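Local coordinates for sugar ABC transporter substrate-binding protein, BlMnBP1 (Bifidobacterium animalis subsp. lactis ATCC 27673, PDB 6I5R) that binds beta-manno-oligosaccharides such as mannobiose as a solute-binding protein and probably hands them to its ABC transporter for uptake, at residues E64-M69 against S337-K342. Numbering follows the deposited sequence.
Sequences EDFNKM and SMIFVK
Helix residues 64-69 and 337-342 come nearest at F66 and F340, whose CA atoms lie 7.6 Å apart, and side chains of F66, F340 and I339 bridge the gap. The fold is the periplasmic-binding-protein type, an alpha/beta architecture, and this buried spot joins helix 59-69 to helix 331-346, two helices far apart in sequence that both lie against the sheet near strand 73-79. F66 does most of the reaching: its CB points at the partner helix, and with CG anti to the backbone N (chi1 170°) the ring is carried across to F340. There the two phenyls form a T-shaped, edge-to-face pair, centroids 5.0 Å apart and planes at 86°. F340 supplies the edge and F66 the face. The CD1 corner of F340 sits 3.6 Å above the F66 plane, over the ring centre, so all six F66 ring carbons lie at similar distances from that one atom. Contact runs on to the F340 backbone, whose CA is 3.9 Å from F66 CE1. I339 comes in differently, its CG2 methyl at the rim of the F66 ring near the ring plane. The pair belongs to a larger aromatic and aliphatic cluster: W343 makes a second edge-to-face contact with F66, F42 does the same with F340, and V75 of strand 73-79 touches both phenylalanines. Everything that meets here is apolar, and the I339 methyl is the looser of the two approaches to the F66 ring, CG2 standing 4.3 Å from F66 CE1.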
ATOM      1  N   GLU A  64      -1.819  23.388  10.419  1.00 23.84           N
ATOM      2  CA  GLU A  64      -1.605  24.357  11.488  1.00 16.49           C
ATOM      3  C   GLU A  64      -0.208  24.215  12.093  1.00 24.24           C
ATOM      4  O   GLU A  64       0.498  25.213  12.302  1.00 23.41           O
ATOM      5  CB  GLU A  64      -2.687  24.162  12.544  1.00 23.17           C
ATOM      6  CG  GLU A  64      -2.470  24.937  13.779  1.00 26.60           C
ATOM      7  CD  GLU A  64      -3.562  24.686  14.778  1.00 24.36           C
ATOM      8  OE1 GLU A  64      -4.665  25.216  14.553  1.00 30.96           O
ATOM      9  OE2 GLU A  64      -3.340  23.950  15.777  1.00 29.65           O
ATOM     10  N   ASP A  65       0.194  22.985  12.421  1.00 18.30           N
ATOM     11  CA  ASP A  65       1.527  22.772  12.973  1.00 21.79           C
ATOM     12  C   ASP A  65       2.599  23.225  11.994  1.00 21.43           C
ATOM     13  O   ASP A  65       3.564  23.887  12.380  1.00 19.70           O
ATOM     14  CB  ASP A  65       1.740  21.307  13.334  1.00 23.79           C
ATOM     15  CG  ASP A  65       0.915  20.885  14.507  1.00 22.57           C
ATOM     16  OD1 ASP A  65       0.525  21.758  15.313  1.00 33.05           O
ATOM     17  OD2 ASP A  65       0.643  19.689  14.652  1.00 32.73           O
ATOM     18  N   PHE A  66       2.452  22.855  10.717  1.00 21.02           N
ATOM     19  CA  PHE A  66       3.391  23.309   9.707  1.00 21.65           C
ATOM     20  C   PHE A  66       3.432  24.831   9.647  1.00 21.03           C
ATOM     21  O   PHE A  66       4.499  25.429   9.456  1.00 19.29           O
ATOM     22  CB  PHE A  66       2.984  22.718   8.362  1.00 23.09           C
ATOM     23  CG  PHE A  66       3.721  23.300   7.181  1.00 18.68           C
ATOM     24  CD1 PHE A  66       5.024  22.922   6.911  1.00 22.09           C
ATOM     25  CD2 PHE A  66       3.091  24.160   6.316  1.00 16.39           C
ATOM     26  CE1 PHE A  66       5.684  23.407   5.816  1.00 20.60           C
ATOM     27  CE2 PHE A  66       3.760  24.666   5.215  1.00 20.94           C
ATOM     28  CZ  PHE A  66       5.061  24.287   4.979  1.00 18.71           C
ATOM     29  N   ASN A  67       2.272  25.478   9.779  1.00 20.06           N
ATOM     30  CA  ASN A  67       2.231  26.925   9.568  1.00 22.33           C
ATOM     31  C   ASN A  67       2.864  27.680  10.730  1.00 17.66           C
ATOM     32  O   ASN A  67       3.170  28.864  10.593  1.00 26.61           O
ATOM     33  CB  ASN A  67       0.800  27.423   9.342  1.00 20.95           C
ATOM     34  CG  ASN A  67       0.320  27.194   7.929  1.00 20.09           C
ATOM     35  OD1 ASN A  67      -0.840  26.917   7.702  1.00 24.10           O
ATOM     36  ND2 ASN A  67       1.212  27.340   6.969  1.00 21.58           N
ATOM     37  N   LYS A  68       3.084  27.023  11.860  1.00 25.58           N
ATOM     38  CA  LYS A  68       3.868  27.665  12.910  1.00 20.93           C
ATOM     39  C   LYS A  68       5.303  27.871  12.458  1.00 20.03           C
ATOM     40  O   LYS A  68       5.969  28.833  12.878  1.00 25.78           O
ATOM     41  CB  LYS A  68       3.822  26.837  14.190  1.00 22.10           C
ATOM     42  CG  LYS A  68       2.384  26.566  14.717  1.00 23.11           C
ATOM     43  CD  LYS A  68       2.422  25.916  16.069  1.00 27.59           C
ATOM     44  CE  LYS A  68       1.199  25.059  16.341  1.00 26.29           C
ATOM     45  NZ  LYS A  68      -0.028  25.853  16.480  1.00 33.54           N
ATOM     46  N   MET A  69       5.791  26.990  11.580  1.00 26.80           N
ATOM     47  CA  MET A  69       7.153  27.076  11.081  1.00 23.47           C
ATOM     48  C   MET A  69       7.245  27.860   9.778  1.00 26.73           C
ATOM     49  O   MET A  69       8.223  28.600   9.583  1.00 21.67           O
ATOM     50  CB  MET A  69       7.729  25.664  10.916  1.00 24.42           C
ATOM     51  CG  MET A  69       9.187  25.655  10.475  1.00 22.87           C
ATOM     52  SD  MET A  69       9.817  23.998  10.149  1.00 33.47           S
ATOM     53  CE  MET A  69       9.671  23.208  11.758  1.00 27.29           C
ATOM     54  N   SER A 337       6.683  23.246  -1.971  1.00 16.39           N
ATOM     55  CA  SER A 337       6.147  21.889  -1.885  1.00 18.49           C
ATOM     56  C   SER A 337       7.173  20.936  -1.292  1.00 20.36           C
ATOM     57  O   SER A 337       6.818  20.027  -0.537  1.00 16.39           O
ATOM     58  CB  SER A 337       5.716  21.413  -3.272  1.00 20.11           C
ATOM     59  OG  SER A 337       4.611  22.148  -3.775  1.00 16.39           O
ATOM     60  N   MET A 338       8.454  21.120  -1.644  1.00 16.39           N
ATOM     61  CA  MET A 338       9.494  20.219  -1.148  1.00 20.03           C
ATOM     62  C   MET A 338       9.757  20.462   0.332  1.00 18.40           C
ATOM     63  O   MET A 338      10.046  19.514   1.085  1.00 18.10           O
ATOM     64  CB  MET A 338      10.779  20.380  -1.972  1.00 18.18           C
ATOM     65  CG  MET A 338      11.812  19.316  -1.674  1.00 21.55           C
ATOM     66  SD  MET A 338      13.273  19.341  -2.764  1.00 16.80           S
ATOM     67  CE  MET A 338      12.586  19.323  -4.420  1.00 21.78           C
ATOM     68  N   ILE A 339       9.630  21.719   0.764  1.00 16.39           N
ATOM     69  CA  ILE A 339       9.658  22.028   2.190  1.00 16.96           C
ATOM     70  C   ILE A 339       8.525  21.316   2.922  1.00 16.39           C
ATOM     71  O   ILE A 339       8.743  20.680   3.954  1.00 16.39           O
ATOM     72  CB  ILE A 339       9.598  23.550   2.400  1.00 18.25           C
ATOM     73  CG1 ILE A 339      10.851  24.179   1.790  1.00 19.21           C
ATOM     74  CG2 ILE A 339       9.446  23.885   3.869  1.00 17.25           C
ATOM     75  CD1 ILE A 339      10.877  25.707   1.802  1.00 20.29           C
ATOM     76  N   PHE A 340       7.292  21.397   2.400  1.00 16.39           N
ATOM     77  CA  PHE A 340       6.180  20.730   3.069  1.00 16.39           C
ATOM     78  C   PHE A 340       6.372  19.211   3.103  1.00 18.52           C
ATOM     79  O   PHE A 340       6.071  18.565   4.109  1.00 16.39           O
ATOM     80  CB  PHE A 340       4.853  21.094   2.385  1.00 16.96           C
ATOM     81  CG  PHE A 340       3.667  20.430   3.021  1.00 18.10           C
ATOM     82  CD1 PHE A 340       3.237  20.828   4.276  1.00 16.39           C
ATOM     83  CD2 PHE A 340       3.009  19.400   2.384  1.00 17.55           C
ATOM     84  CE1 PHE A 340       2.187  20.199   4.896  1.00 20.36           C
ATOM     85  CE2 PHE A 340       1.934  18.763   3.004  1.00 18.89           C
ATOM     86  CZ  PHE A 340       1.524  19.176   4.254  1.00 21.77           C
ATOM     87  N   VAL A 341       6.850  18.613   2.010  1.00 16.39           N
ATOM     88  CA  VAL A 341       7.099  17.171   2.035  1.00 18.47           C
ATOM     89  C   VAL A 341       8.151  16.835   3.084  1.00 16.39           C
ATOM     90  O   VAL A 341       8.017  15.874   3.850  1.00 16.39           O
ATOM     91  CB  VAL A 341       7.519  16.672   0.641  1.00 16.39           C
ATOM     92  CG1 VAL A 341       8.055  15.252   0.722  1.00 16.39           C
ATOM     93  CG2 VAL A 341       6.359  16.736  -0.319  1.00 17.13           C
ATOM     94  N   LYS A 342       9.232  17.599   3.130  1.00 17.64           N
ATOM     95  CA  LYS A 342      10.252  17.284   4.115  1.00 16.39           C
ATOM     96  C   LYS A 342       9.716  17.480   5.526  1.00 16.39           C
ATOM     97  O   LYS A 342      10.046  16.706   6.435  1.00 16.39           O
ATOM     98  CB  LYS A 342      11.498  18.138   3.897  1.00 16.72           C
ATOM     99  CG  LYS A 342      12.681  17.730   4.781  1.00 17.79           C
ATOM    100  CD  LYS A 342      14.019  18.240   4.218  1.00 19.60           C
ATOM    101  CE  LYS A 342      15.215  17.641   4.934  1.00 20.47           C
ATOM    102  NZ  LYS A 342      16.502  18.099   4.325  1.00 17.34           N
TER